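Isocitrate dehydrogenase [NAD] subunit 1, mitochondrial (Saccharomyces cerevisiae, PDB 3BLX) catalyses, as part of an octamer with subunit 2, NAD-dependent oxidative decarboxylation of isocitrate in the citric acid cycle, and also binds RNA leaders of mitochondrial mRNAs. Local coordinates at residues 34-39 with 47-52; 40-45 with 341-346; 73-78 with 299-304. One frame throughout, in Å; residues are numbered along the deposited sequence.

Contact 1 of 3, residues 34-39 with 47-52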
ATOM      1  N   ASP E  34      28.491 -27.741   8.014  1.00 37.18           N
ATOM      2  CA  ASP E  34      29.691 -27.516   8.819  1.00 41.14           C
ATOM      3  C   ASP E  34      30.966 -27.472   7.972  1.00 33.21           C
ATOM      4  O   ASP E  34      31.888 -26.706   8.249  1.00 36.38           O
ATOM      5  CB  ASP E  34      29.803 -28.535   9.945  1.00 30.64           C
ATOM      6  CG  ASP E  34      28.766 -28.303  11.051  1.00 67.05           C
ATOM      7  OD1 ASP E  34      28.117 -27.228  11.061  1.00 70.96           O
ATOM      8  OD2 ASP E  34      28.594 -29.194  11.912  1.00 64.17           O
ATOM      9  N   SER E  35      30.998 -28.275   6.921  1.00 27.23           N
ATOM     10  CA  SER E  35      32.033 -28.155   5.913  1.00 23.27           C
ATOM     11  C   SER E  35      32.184 -26.705   5.420  1.00 37.25           C
ATOM     12  O   SER E  35      33.285 -26.163   5.406  1.00 39.04           O
ATOM     13  CB  SER E  35      31.742 -29.123   4.770  1.00 30.88           C
ATOM     14  OG  SER E  35      32.564 -28.868   3.656  1.00 45.57           O
ATOM     15  N   VAL E  36      31.072 -26.072   5.044  1.00 36.67           N
ATOM     16  CA  VAL E  36      31.096 -24.693   4.583  1.00 33.83           C
ATOM     17  C   VAL E  36      31.535 -23.746   5.703  1.00 33.08           C
ATOM     18  O   VAL E  36      32.415 -22.943   5.510  1.00 31.33           O
ATOM     19  CB  VAL E  36      29.730 -24.250   4.024  1.00 28.69           C
ATOM     20  CG1 VAL E  36      29.668 -22.736   3.936  1.00 24.10           C
ATOM     21  CG2 VAL E  36      29.500 -24.850   2.656  1.00 32.04           C
ATOM     22  N   ARG E  37      30.909 -23.836   6.868  1.00 29.38           N
ATOM     23  CA  ARG E  37      31.310 -23.034   8.020  1.00 37.68           C
ATOM     24  C   ARG E  37      32.822 -23.076   8.233  1.00 51.05           C
ATOM     25  O   ARG E  37      33.446 -22.038   8.466  1.00 45.92           O
ATOM     26  CB  ARG E  37      30.615 -23.524   9.281  1.00 28.83           C
ATOM     27  CG  ARG E  37      29.491 -22.669   9.728  1.00 44.58           C
ATOM     28  CD  ARG E  37      29.199 -22.931  11.180  1.00 52.66           C
ATOM     29  NE  ARG E  37      28.100 -23.865  11.331  1.00 58.83           N
ATOM     30  CZ  ARG E  37      26.936 -23.549  11.889  1.00 77.86           C
ATOM     31  NH1 ARG E  37      26.750 -22.314  12.349  1.00 42.28           N
ATOM     32  NH2 ARG E  37      25.967 -24.468  11.993  1.00 68.98           N
ATOM     33  N   THR E  38      33.385 -24.286   8.153  1.00 46.40           N
ATOM     34  CA  THR E  38      34.816 -24.542   8.345  1.00 46.89           C
ATOM     35  C   THR E  38      35.694 -23.882   7.268  1.00 38.57           C
ATOM     36  O   THR E  38      36.653 -23.175   7.567  1.00 41.03           O
ATOM     37  CB  THR E  38      35.119 -26.078   8.397  1.00 49.42           C
ATOM     38  OG1 THR E  38      34.483 -26.675   9.531  1.00 37.55           O
ATOM     39  CG2 THR E  38      36.596 -26.330   8.509  1.00 32.84           C
ATOM     40  N   ILE E  39      35.383 -24.128   6.011  1.00 30.75           N
ATOM     41  CA  ILE E  39      36.084 -23.437   4.941  1.00 34.39           C
ATOM     42  C   ILE E  39      35.979 -21.912   5.062  1.00 44.08           C
ATOM     43  O   ILE E  39      36.928 -21.183   4.764  1.00 47.02           O
ATOM     44  CB  ILE E  39      35.558 -23.848   3.583  1.00 18.26           C
ATOM     45  CG1 ILE E  39      35.723 -25.356   3.381  1.00 36.58           C
ATOM     46  CG2 ILE E  39      36.243 -23.055   2.489  1.00 21.34           C
ATOM     47  CD1 ILE E  39      35.107 -25.884   2.088  1.00 35.14           C
ATOM     48  N   ILE E  47      31.536 -12.940   7.063  1.00 37.26           N
ATOM     49  CA  ILE E  47      30.174 -13.396   7.166  1.00 31.46           C
ATOM     50  C   ILE E  47      29.902 -13.911   8.561  1.00 28.03           C
ATOM     51  O   ILE E  47      30.650 -14.726   9.086  1.00 42.73           O
ATOM     52  CB  ILE E  47      29.882 -14.478   6.113  1.00 34.37           C
ATOM     53  CG1 ILE E  47      29.846 -13.844   4.726  1.00 27.87           C
ATOM     54  CG2 ILE E  47      28.573 -15.177   6.413  1.00 30.05           C
ATOM     55  CD1 ILE E  47      29.475 -14.781   3.634  1.00 34.06           C
ATOM     56  N   ASP E  48      28.850 -13.389   9.176  1.00 28.71           N
ATOM     57  CA  ASP E  48      28.358 -13.887  10.453  1.00 25.21           C
ATOM     58  C   ASP E  48      27.090 -14.714  10.231  1.00 32.17           C
ATOM     59  O   ASP E  48      26.118 -14.242   9.653  1.00 31.44           O
ATOM     60  CB  ASP E  48      28.058 -12.726  11.395  1.00 35.59           C
ATOM     61  CG  ASP E  48      29.321 -11.978  11.868  1.00 60.81           C
ATOM     62  OD1 ASP E  48      30.429 -12.560  11.832  1.00 58.11           O
ATOM     63  OD2 ASP E  48      29.192 -10.802  12.290  1.00 55.37           O
ATOM     64  N   TRP E  49      27.100 -15.959  10.675  1.00 33.12           N
ATOM     65  CA  TRP E  49      25.931 -16.804  10.505  1.00 23.33           C
ATOM     66  C   TRP E  49      24.898 -16.521  11.572  1.00 32.56           C
ATOM     67  O   TRP E  49      25.228 -16.383  12.742  1.00 33.18           O
ATOM     68  CB  TRP E  49      26.325 -18.257  10.568  1.00 23.85           C
ATOM     69  CG  TRP E  49      27.441 -18.625   9.631  1.00 34.92           C
ATOM     70  CD1 TRP E  49      28.723 -18.926   9.968  1.00 22.99           C
ATOM     71  CD2 TRP E  49      27.358 -18.754   8.204  1.00 32.64           C
ATOM     72  NE1 TRP E  49      29.445 -19.221   8.847  1.00 33.46           N
ATOM     73  CE2 TRP E  49      28.633 -19.132   7.749  1.00 26.83           C
ATOM     74  CE3 TRP E  49      26.326 -18.594   7.272  1.00 18.29           C
ATOM     75  CZ2 TRP E  49      28.908 -19.357   6.413  1.00 20.88           C
ATOM     76  CZ3 TRP E  49      26.614 -18.794   5.934  1.00 20.69           C
ATOM     77  CH2 TRP E  49      27.886 -19.179   5.520  1.00 27.70           C
ATOM     78  N   GLU E  50      23.643 -16.407  11.162  1.00 32.01           N
ATOM     79  CA  GLU E  50      22.555 -16.350  12.123  1.00 26.07           C
ATOM     80  C   GLU E  50      21.882 -17.685  11.961  1.00 33.39           C
ATOM     81  O   GLU E  50      21.001 -17.857  11.131  1.00 32.78           O
ATOM     82  CB  GLU E  50      21.594 -15.234  11.797  1.00 21.64           C
ATOM     83  CG  GLU E  50      20.397 -15.118  12.761  1.00 35.64           C
ATOM     84  CD  GLU E  50      19.499 -13.871  12.514  1.00 58.41           C
ATOM     85  OE1 GLU E  50      18.300 -13.918  12.850  1.00 59.57           O
ATOM     86  OE2 GLU E  50      19.977 -12.838  11.988  1.00 69.89           O
ATOM     87  N   THR E  51      22.342 -18.647  12.734  1.00 31.99           N
ATOM     88  CA  THR E  51      21.963 -20.019  12.510  1.00 37.11           C
ATOM     89  C   THR E  51      20.600 -20.361  13.135  1.00 33.24           C
ATOM     90  O   THR E  51      20.308 -19.993  14.255  1.00 29.54           O
ATOM     91  CB  THR E  51      23.124 -20.998  12.872  1.00 34.56           C
ATOM     92  OG1 THR E  51      22.586 -22.219  13.362  1.00 39.49           O
ATOM     93  CG2 THR E  51      24.038 -20.407  13.911  1.00 41.62           C
ATOM     94  N   ILE E  52      19.745 -21.016  12.359  1.00 29.91           N
ATOM     95  CA  ILE E  52      18.385 -21.300  12.797  1.00 44.90           C
ATOM     96  C   ILE E  52      18.187 -22.795  12.985  1.00 49.07           C
ATOM     97  O   ILE E  52      18.355 -23.585  12.045  1.00 42.75           O
ATOM     98  CB  ILE E  52      17.303 -20.810  11.782  1.00 40.63           C
ATOM     99  CG1 ILE E  52      17.489 -19.340  11.416  1.00 32.80           C
ATOM    100  CG2 ILE E  52      15.914 -21.024  12.366  1.00 22.77           C
ATOM    101  CD1 ILE E  52      17.296 -18.395  12.606  1.00 26.08           C
TER
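Two flat groups carry the contact, the indole of Trp49 and the guanidinium of Arg37, with their planes 74° apart. Ile47 CG2 covers one face of the indole, 3.9 Å above the plane and shifted toward the rim. The Arg37 chain approaches the ring obliquely, its CG 3.6 Å from Trp49 NE1. The guanidinium itself has two neighbours near its plane, at its edge: Asp34 OD1 on its own helix and the Thr51 methyl on the strand. Asp34 OD1 takes a weak, salt-bridging hydrogen bond from Arg37 NE at 3.4 Å, and Thr51 CG2 lies 3.7 Å from Arg37 NH1. With Arg37 CZ 5.7 Å from the centroid of the five-membered ring of Trp49, any cation-pi attraction is weak at most; the aliphatic part of the arginine supplies the closer packing. A bend at chi3 (-97°) brings NE to the aspartate while NH1 extends to the strand. Deeper in, Val36 CG1 adds an apolar touch at 4.3 Å from Trp49 CZ2. Trp49 CB points toward the helix, and with CG beside the backbone N (chi1 -53°) the indole continues to Arg37 and Val36; the ring also meets Phe40. An alanine in place of Arg37 would remove the methylene packed beside NE1, and would probably open a gap next to the Thr51 methyl and leave Asp34 OD1 without this cationic mate. The strand pairs in parallel with strand 17-25 through its backbone, and Asp34 has a second cation in Lys30. Helix 27-42 thus packs back across strand 47-51, nearly antiparallel to it, as is characteristic of a beta-alpha-beta crossover, here the unit 17-25, 27-42, 47-51 of the isocitrate and isopropylmalate dehydrogenase fold.

Contact 2 of 3, residues 40-45 with 341-346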
ATOM      1  N   PHE E  40      34.830 -21.422   5.507  1.00 45.40           N
ATOM      2  CA  PHE E  40      34.617 -19.975   5.591  1.00 48.22           C
ATOM      3  C   PHE E  40      35.449 -19.311   6.684  1.00 43.40           C
ATOM      4  O   PHE E  40      36.023 -18.274   6.448  1.00 51.36           O
ATOM      5  CB  PHE E  40      33.129 -19.621   5.759  1.00 40.58           C
ATOM      6  CG  PHE E  40      32.387 -19.447   4.451  1.00 33.14           C
ATOM      7  CD1 PHE E  40      32.696 -20.223   3.347  1.00 40.08           C
ATOM      8  CD2 PHE E  40      31.358 -18.549   4.345  1.00 26.73           C
ATOM      9  CE1 PHE E  40      32.004 -20.075   2.167  1.00 29.89           C
ATOM     10  CE2 PHE E  40      30.666 -18.403   3.179  1.00 25.15           C
ATOM     11  CZ  PHE E  40      30.988 -19.160   2.083  1.00 27.30           C
ATOM     12  N   GLU E  41      35.502 -19.897   7.871  1.00 40.57           N
ATOM     13  CA  GLU E  41      36.358 -19.374   8.928  1.00 60.02           C
ATOM     14  C   GLU E  41      37.838 -19.444   8.531  1.00 54.18           C
ATOM     15  O   GLU E  41      38.624 -18.562   8.874  1.00 52.78           O
ATOM     16  CB  GLU E  41      36.124 -20.102  10.263  1.00 45.31           C
ATOM     17  CG  GLU E  41      36.699 -21.503  10.322  1.00 87.91           C
ATOM     18  CD  GLU E  41      36.649 -22.118  11.725  1.00122.11           C
ATOM     19  OE1 GLU E  41      36.935 -23.337  11.854  1.00 98.47           O
ATOM     20  OE2 GLU E  41      36.328 -21.381  12.691  1.00121.00           O
ATOM     21  N   ALA E  42      38.202 -20.486   7.795  1.00 49.46           N
ATOM     22  CA  ALA E  42      39.586 -20.705   7.394  1.00 54.32           C
ATOM     23  C   ALA E  42      40.040 -19.650   6.415  1.00 47.67           C
ATOM     24  O   ALA E  42      41.206 -19.294   6.363  1.00 55.97           O
ATOM     25  CB  ALA E  42      39.742 -22.079   6.769  1.00 47.77           C
ATOM     26  N   GLU E  43      39.105 -19.166   5.621  1.00 54.43           N
ATOM     27  CA  GLU E  43      39.398 -18.178   4.601  1.00 40.22           C
ATOM     28  C   GLU E  43      39.146 -16.784   5.189  1.00 48.33           C
ATOM     29  O   GLU E  43      39.368 -15.762   4.542  1.00 41.98           O
ATOM     30  CB  GLU E  43      38.493 -18.429   3.407  1.00 42.81           C
ATOM     31  CG  GLU E  43      38.976 -17.808   2.133  1.00 65.12           C
ATOM     32  CD  GLU E  43      40.195 -18.501   1.578  1.00 76.43           C
ATOM     33  OE1 GLU E  43      40.872 -17.916   0.708  1.00 81.93           O
ATOM     34  OE2 GLU E  43      40.485 -19.629   2.016  1.00 78.35           O
ATOM     35  N   ASN E  44      38.685 -16.774   6.440  1.00 41.90           N
ATOM     36  CA  ASN E  44      38.366 -15.555   7.171  1.00 54.79           C
ATOM     37  C   ASN E  44      37.465 -14.584   6.388  1.00 67.42           C
ATOM     38  O   ASN E  44      37.812 -13.420   6.156  1.00 62.06           O
ATOM     39  CB  ASN E  44      39.642 -14.866   7.651  1.00 58.30           C
ATOM     40  CG  ASN E  44      39.437 -14.111   8.950  1.00 73.85           C
ATOM     41  OD1 ASN E  44      38.823 -14.604   9.897  1.00 63.34           O
ATOM     42  ND2 ASN E  44      39.956 -12.906   9.000  1.00 77.02           N
ATOM     43  N   ILE E  45      36.299 -15.087   5.990  1.00 63.07           N
ATOM     44  CA  ILE E  45      35.330 -14.336   5.203  1.00 47.71           C
ATOM     45  C   ILE E  45      34.448 -13.527   6.150  1.00 49.96           C
ATOM     46  O   ILE E  45      34.126 -13.994   7.257  1.00 45.57           O
ATOM     47  CB  ILE E  45      34.483 -15.305   4.315  1.00 49.18           C
ATOM     48  CG1 ILE E  45      35.373 -15.958   3.259  1.00 43.44           C
ATOM     49  CG2 ILE E  45      33.329 -14.600   3.631  1.00 30.41           C
ATOM     50  CD1 ILE E  45      34.666 -16.931   2.339  1.00 34.46           C
ATOM     51  N   GLU E 341      41.369 -31.197   3.044  1.00 26.17           N
ATOM     52  CA  GLU E 341      42.158 -31.133   1.830  1.00 40.69           C
ATOM     53  C   GLU E 341      41.904 -29.831   1.077  1.00 53.02           C
ATOM     54  O   GLU E 341      42.826 -29.225   0.531  1.00 59.95           O
ATOM     55  CB  GLU E 341      41.843 -32.319   0.905  1.00 40.61           C
ATOM     56  CG  GLU E 341      43.070 -33.105   0.366  1.00 88.34           C
ATOM     57  CD  GLU E 341      44.139 -32.262  -0.357  1.00 90.21           C
ATOM     58  OE1 GLU E 341      44.103 -32.198  -1.607  1.00 83.87           O
ATOM     59  OE2 GLU E 341      45.036 -31.697   0.317  1.00 72.36           O
ATOM     60  N   ILE E 342      40.649 -29.406   1.033  1.00 50.96           N
ATOM     61  CA  ILE E 342      40.292 -28.162   0.363  1.00 45.15           C
ATOM     62  C   ILE E 342      40.899 -26.970   1.091  1.00 42.73           C
ATOM     63  O   ILE E 342      41.529 -26.127   0.474  1.00 43.24           O
ATOM     64  CB  ILE E 342      38.761 -27.996   0.251  1.00 44.75           C
ATOM     65  CG1 ILE E 342      38.199 -28.944  -0.816  1.00 48.26           C
ATOM     66  CG2 ILE E 342      38.387 -26.567  -0.107  1.00 35.02           C
ATOM     67  CD1 ILE E 342      36.699 -29.158  -0.693  1.00 37.81           C
ATOM     68  N   ILE E 343      40.712 -26.915   2.406  1.00 38.60           N
ATOM     69  CA  ILE E 343      41.289 -25.873   3.225  1.00 42.11           C
ATOM     70  C   ILE E 343      42.806 -25.840   3.064  1.00 61.68           C
ATOM     71  O   ILE E 343      43.418 -24.767   3.100  1.00 60.33           O
ATOM     72  CB  ILE E 343      40.951 -26.099   4.695  1.00 53.60           C
ATOM     73  CG1 ILE E 343      39.447 -25.938   4.901  1.00 43.55           C
ATOM     74  CG2 ILE E 343      41.723 -25.120   5.577  1.00 41.61           C
ATOM     75  CD1 ILE E 343      39.003 -26.230   6.318  1.00 50.15           C
ATOM     76  N   ASN E 344      43.405 -27.016   2.874  1.00 52.09           N
ATOM     77  CA  ASN E 344      44.845 -27.135   2.706  1.00 52.49           C
ATOM     78  C   ASN E 344      45.350 -26.493   1.409  1.00 56.30           C
ATOM     79  O   ASN E 344      46.378 -25.818   1.408  1.00 74.22           O
ATOM     80  CB  ASN E 344      45.277 -28.605   2.800  1.00 71.66           C
ATOM     81  CG  ASN E 344      46.781 -28.789   2.652  1.00 78.27           C
ATOM     82  OD1 ASN E 344      47.542 -28.337   3.502  1.00 76.22           O
ATOM     83  ND2 ASN E 344      47.213 -29.462   1.569  1.00 56.54           N
ATOM     84  N   LYS E 345      44.638 -26.700   0.307  1.00 32.00           N
ATOM     85  CA  LYS E 345      45.030 -26.078  -0.966  1.00 54.69           C
ATOM     86  C   LYS E 345      44.780 -24.589  -0.919  1.00 63.81           C
ATOM     87  O   LYS E 345      45.324 -23.842  -1.726  1.00 69.93           O
ATOM     88  CB  LYS E 345      44.270 -26.669  -2.162  1.00 24.54           C
ATOM     89  CG  LYS E 345      43.946 -28.122  -1.982  1.00 56.05           C
ATOM     90  CD  LYS E 345      43.847 -28.835  -3.313  1.00 55.05           C
ATOM     91  CE  LYS E 345      45.231 -29.171  -3.842  1.00 71.14           C
ATOM     92  NZ  LYS E 345      45.146 -30.085  -4.997  1.00 67.16           N
ATOM     93  N   LEU E 346      43.936 -24.173   0.022  1.00 57.77           N
ATOM     94  CA  LEU E 346      43.559 -22.778   0.174  1.00 59.65           C
ATOM     95  C   LEU E 346      44.659 -21.946   0.830  1.00 69.25           C
ATOM     96  O   LEU E 346      44.948 -20.845   0.365  1.00 72.56           O
ATOM     97  CB  LEU E 346      42.257 -22.671   0.969  1.00 62.51           C
ATOM     98  CG  LEU E 346      40.998 -22.159   0.250  1.00 50.27           C
ATOM     99  CD1 LEU E 346      41.151 -22.110  -1.250  1.00 49.87           C
ATOM    100  CD2 LEU E 346      39.797 -22.985   0.651  1.00 39.53           C
TER
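Ala42 and Glu43, near the C-terminal end of helix 27-42, meet Ile343 and Leu346, one turn apart on helix 335-347. The first helix closes in a Schellman motif: Asn44, with positive phi (50°), is the first residue to leave helical angles, and Ile45 N returns to Phe40 O at 3.2 Å while Asn44 N makes a weak bond to Glu41 O. Along helix 335-347, Ile342 touches Ile39 and Ile292 of helix 289-302. Ile343 comes next and makes the purely apolar half of the contact: its branch methyl CG2, anti to the backbone N, lies 3.8 Å from Ala42 CB, and the small alanine lets the backbones come near, with Ala42 CA 6.9 Å from Ile343 CA. Beyond it, Lys345 turns off the interface to pair with Glu321. Leu346 then supplies the other half, pointing toward the helix end and reaching Ala314 of helix 306-320 as well. Its partner is the buried Glu43, whose chain bends at chi2 (71°) and crosses the leucine at about a right angle. The carboxylate is not satisfied by this apolar neighbour: its OE1 forms a salt bridge with Arg310, a cation likely to offset the cost of burying the negative charge near a helix C-terminus. Although the exact fit here is doubtful at this resolution, the other oxygen, Glu43 OE2, is turned to the leucine's carbons, with Leu346 CB 3.7 Å from it.

Contact 3 of 3, residues 73-78 with 299-304; sequences NKIGLK and LNHLGL
Within residues 73-78, Ile75 alone reaches 299-304, and its two partners there differ in chemistry and exposure. On the better covered side, CG1 of the buried Ile75 packs against Leu302 CD2 at 4.0 Å, the two side chains sliding past each other in opposite directions. Phe18 of strand 17-25 also meets Leu302. Toward solvent the contact is thinner: Ile75 CD1 reaches the exposed His301 ring obliquely, 3.8 Å from ND1 and 3.9 Å from CE1 of His301. The imidazole arrives there because CG stands anti to the backbone N (chi1 -161°), carrying the ring toward Ile75 CD1. Ala267 of the neighbouring strand 267-269 touches both Ile75 and His301. Gly303 is the first residue to leave helical angles, in a Schellman motif, and its positive phi (85°) and psi would press any CB against the preceding carbonyl oxygen; Leu304 N bonds weakly back to Leu299 O. The contact sets the C-terminal turn of helix 289-302 against strand 75-80 of the mixed sheet in the dehydrogenase fold. Joined by methyl and methylene groups alone on the sheet side, the two elements fit by shape rather than by polar pairing, and the histidine nitrogen ND1 meets a methyl instead of a polar mate from the strand.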
ATOM      1  N   ASN E  73      17.603 -10.615   7.014  1.00 22.71           N
ATOM      2  CA  ASN E  73      18.920 -10.704   6.396  1.00 22.74           C
ATOM      3  C   ASN E  73      18.888 -10.687   4.872  1.00 19.34           C
ATOM      4  O   ASN E  73      19.836 -10.248   4.246  1.00 15.69           O
ATOM      5  CB  ASN E  73      19.679 -11.931   6.907  1.00 21.36           C
ATOM      6  CG  ASN E  73      19.752 -11.993   8.407  1.00 23.59           C
ATOM      7  OD1 ASN E  73      19.699 -10.976   9.103  1.00 31.26           O
ATOM      8  ND2 ASN E  73      19.899 -13.197   8.919  1.00 24.45           N
ATOM      9  N   LYS E  74      17.798 -11.188   4.289  1.00 20.24           N
ATOM     10  CA  LYS E  74      17.601 -11.243   2.828  1.00 18.25           C
ATOM     11  C   LYS E  74      18.346 -12.352   2.093  1.00 16.54           C
ATOM     12  O   LYS E  74      17.990 -12.690   0.985  1.00 24.07           O
ATOM     13  CB  LYS E  74      17.925  -9.894   2.148  1.00 23.96           C
ATOM     14  CG  LYS E  74      17.348  -8.657   2.832  1.00 19.25           C
ATOM     15  CD  LYS E  74      15.867  -8.731   2.942  1.00 25.51           C
ATOM     16  CE  LYS E  74      15.263  -7.368   3.199  1.00 26.72           C
ATOM     17  NZ  LYS E  74      15.746  -6.825   4.499  1.00 45.38           N
ATOM     18  N   ILE E  75      19.402 -12.879   2.692  1.00 20.64           N
ATOM     19  CA  ILE E  75      20.225 -13.915   2.082  1.00 22.70           C
ATOM     20  C   ILE E  75      20.313 -15.125   3.004  1.00 23.33           C
ATOM     21  O   ILE E  75      20.465 -14.996   4.224  1.00 24.62           O
ATOM     22  CB  ILE E  75      21.647 -13.389   1.791  1.00 20.18           C
ATOM     23  CG1 ILE E  75      21.548 -12.169   0.904  1.00 38.19           C
ATOM     24  CG2 ILE E  75      22.430 -14.413   1.011  1.00 21.56           C
ATOM     25  CD1 ILE E  75      20.861 -12.464  -0.441  1.00 29.54           C
ATOM     26  N   GLY E  76      20.239 -16.313   2.428  1.00 17.58           N
ATOM     27  CA  GLY E  76      20.299 -17.516   3.242  1.00 18.43           C
ATOM     28  C   GLY E  76      21.042 -18.679   2.626  1.00 18.51           C
ATOM     29  O   GLY E  76      21.132 -18.810   1.410  1.00 18.14           O
ATOM     30  N   LEU E  77      21.585 -19.528   3.487  1.00 22.42           N
ATOM     31  CA  LEU E  77      22.235 -20.760   3.059  1.00 21.55           C
ATOM     32  C   LEU E  77      21.495 -21.868   3.770  1.00 19.25           C
ATOM     33  O   LEU E  77      21.337 -21.846   4.986  1.00 21.59           O
ATOM     34  CB  LEU E  77      23.721 -20.778   3.441  1.00 22.58           C
ATOM     35  CG  LEU E  77      24.696 -21.449   2.466  1.00 30.81           C
ATOM     36  CD1 LEU E  77      25.773 -22.165   3.215  1.00 25.62           C
ATOM     37  CD2 LEU E  77      24.010 -22.431   1.610  1.00 31.02           C
ATOM     38  N   LYS E  78      21.047 -22.837   3.005  1.00 16.74           N
ATOM     39  CA  LYS E  78      20.157 -23.836   3.529  1.00 25.02           C
ATOM     40  C   LYS E  78      20.661 -25.243   3.218  1.00 27.60           C
ATOM     41  O   LYS E  78      21.027 -25.528   2.091  1.00 29.85           O
ATOM     42  CB  LYS E  78      18.759 -23.583   2.960  1.00 23.81           C
ATOM     43  CG  LYS E  78      17.809 -24.736   2.997  1.00 25.38           C
ATOM     44  CD  LYS E  78      16.395 -24.234   2.818  1.00 39.46           C
ATOM     45  CE  LYS E  78      15.522 -25.230   2.026  1.00 61.48           C
ATOM     46  NZ  LYS E  78      15.708 -26.651   2.453  1.00 50.76           N
ATOM     47  N   LEU E 299      28.377 -16.296  -2.430  1.00 37.38           N
ATOM     48  CA  LEU E 299      29.467 -15.331  -2.367  1.00 31.72           C
ATOM     49  C   LEU E 299      29.410 -14.364  -3.561  1.00 32.71           C
ATOM     50  O   LEU E 299      29.469 -13.146  -3.379  1.00 27.11           O
ATOM     51  CB  LEU E 299      30.816 -16.053  -2.306  1.00 28.86           C
ATOM     52  CG  LEU E 299      31.126 -16.777  -0.987  1.00 38.57           C
ATOM     53  CD1 LEU E 299      32.393 -17.585  -1.109  1.00 32.65           C
ATOM     54  CD2 LEU E 299      31.214 -15.825   0.200  1.00 23.52           C
ATOM     55  N   ASN E 300      29.297 -14.912  -4.767  1.00 21.24           N
ATOM     56  CA  ASN E 300      29.109 -14.119  -5.977  1.00 33.84           C
ATOM     57  C   ASN E 300      28.008 -13.077  -5.801  1.00 37.55           C
ATOM     58  O   ASN E 300      28.186 -11.903  -6.092  1.00 39.60           O
ATOM     59  CB  ASN E 300      28.741 -15.015  -7.163  1.00 29.31           C
ATOM     60  CG  ASN E 300      29.944 -15.768  -7.737  1.00 45.12           C
ATOM     61  OD1 ASN E 300      31.102 -15.437  -7.464  1.00 41.06           O
ATOM     62  ND2 ASN E 300      29.666 -16.778  -8.550  1.00 38.96           N
ATOM     63  N   HIS E 301      26.866 -13.528  -5.314  1.00 27.46           N
ATOM     64  CA  HIS E 301      25.721 -12.675  -5.120  1.00 25.67           C
ATOM     65  C   HIS E 301      25.966 -11.560  -4.097  1.00 34.63           C
ATOM     66  O   HIS E 301      25.462 -10.445  -4.232  1.00 30.04           O
ATOM     67  CB  HIS E 301      24.555 -13.526  -4.650  1.00 18.88           C
ATOM     68  CG  HIS E 301      23.226 -12.878  -4.841  1.00 27.74           C
ATOM     69  ND1 HIS E 301      22.524 -12.310  -3.801  1.00 19.61           N
ATOM     70  CD2 HIS E 301      22.459 -12.719  -5.952  1.00 22.35           C
ATOM     71  CE1 HIS E 301      21.385 -11.815  -4.256  1.00 23.22           C
ATOM     72  NE2 HIS E 301      21.314 -12.065  -5.555  1.00 29.86           N
ATOM     73  N   LEU E 302      26.719 -11.867  -3.048  1.00 37.20           N
ATOM     74  CA  LEU E 302      27.011 -10.879  -2.022  1.00 25.99           C
ATOM     75  C   LEU E 302      28.053  -9.867  -2.477  1.00 31.12           C
ATOM     76  O   LEU E 302      28.341  -8.916  -1.760  1.00 36.66           O
ATOM     77  CB  LEU E 302      27.502 -11.580  -0.780  1.00 23.84           C
ATOM     78  CG  LEU E 302      26.393 -12.270  -0.023  1.00 30.43           C
ATOM     79  CD1 LEU E 302      26.982 -13.072   1.116  1.00 31.23           C
ATOM     80  CD2 LEU E 302      25.445 -11.221   0.504  1.00 30.59           C
ATOM     81  N   GLY E 303      28.629 -10.089  -3.661  1.00 30.57           N
ATOM     82  CA  GLY E 303      29.679  -9.245  -4.200  1.00 31.90           C
ATOM     83  C   GLY E 303      31.092  -9.579  -3.752  1.00 52.92           C
ATOM     84  O   GLY E 303      32.050  -8.905  -4.153  1.00 51.96           O
ATOM     85  N   LEU E 304      31.222 -10.595  -2.898  1.00 50.32           N
ATOM     86  CA  LEU E 304      32.528 -11.096  -2.525  1.00 35.07           C
ATOM     87  C   LEU E 304      33.110 -11.695  -3.795  1.00 49.87           C
ATOM     88  O   LEU E 304      33.453 -10.964  -4.717  1.00 80.98           O
ATOM     89  CB  LEU E 304      32.398 -12.086  -1.392  1.00 29.01           C
ATOM     90  CG  LEU E 304      31.853 -11.364  -0.140  1.00 39.53           C
ATOM     91  CD1 LEU E 304      31.677 -12.308   1.041  1.00 34.01           C
ATOM     92  CD2 LEU E 304      32.722 -10.157   0.273  1.00 27.55           C
TER

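Contacts 1 and 2 share helix 27-42: contact 1 holds its middle to the sheet, contact 2 its end to helix 335-347. They meet through Trp49 on Phe40 and Thr38 on Ile343. Contact 3 reaches the same sheet as contact 1 from helix 289-302, and Glu50 probably bonds to Asn73 between them. Contact 2 is the most buried, yet it encloses a carboxylate paired with an arginine outside it; contacts 1 and 3 are partly buried, the first setting an arginine's aliphatic chain beside an indole, the third almost wholly aliphatic with a histidine at its solvent side. Leu299 touches Ile47, Phe40 and Ile45, linking all three.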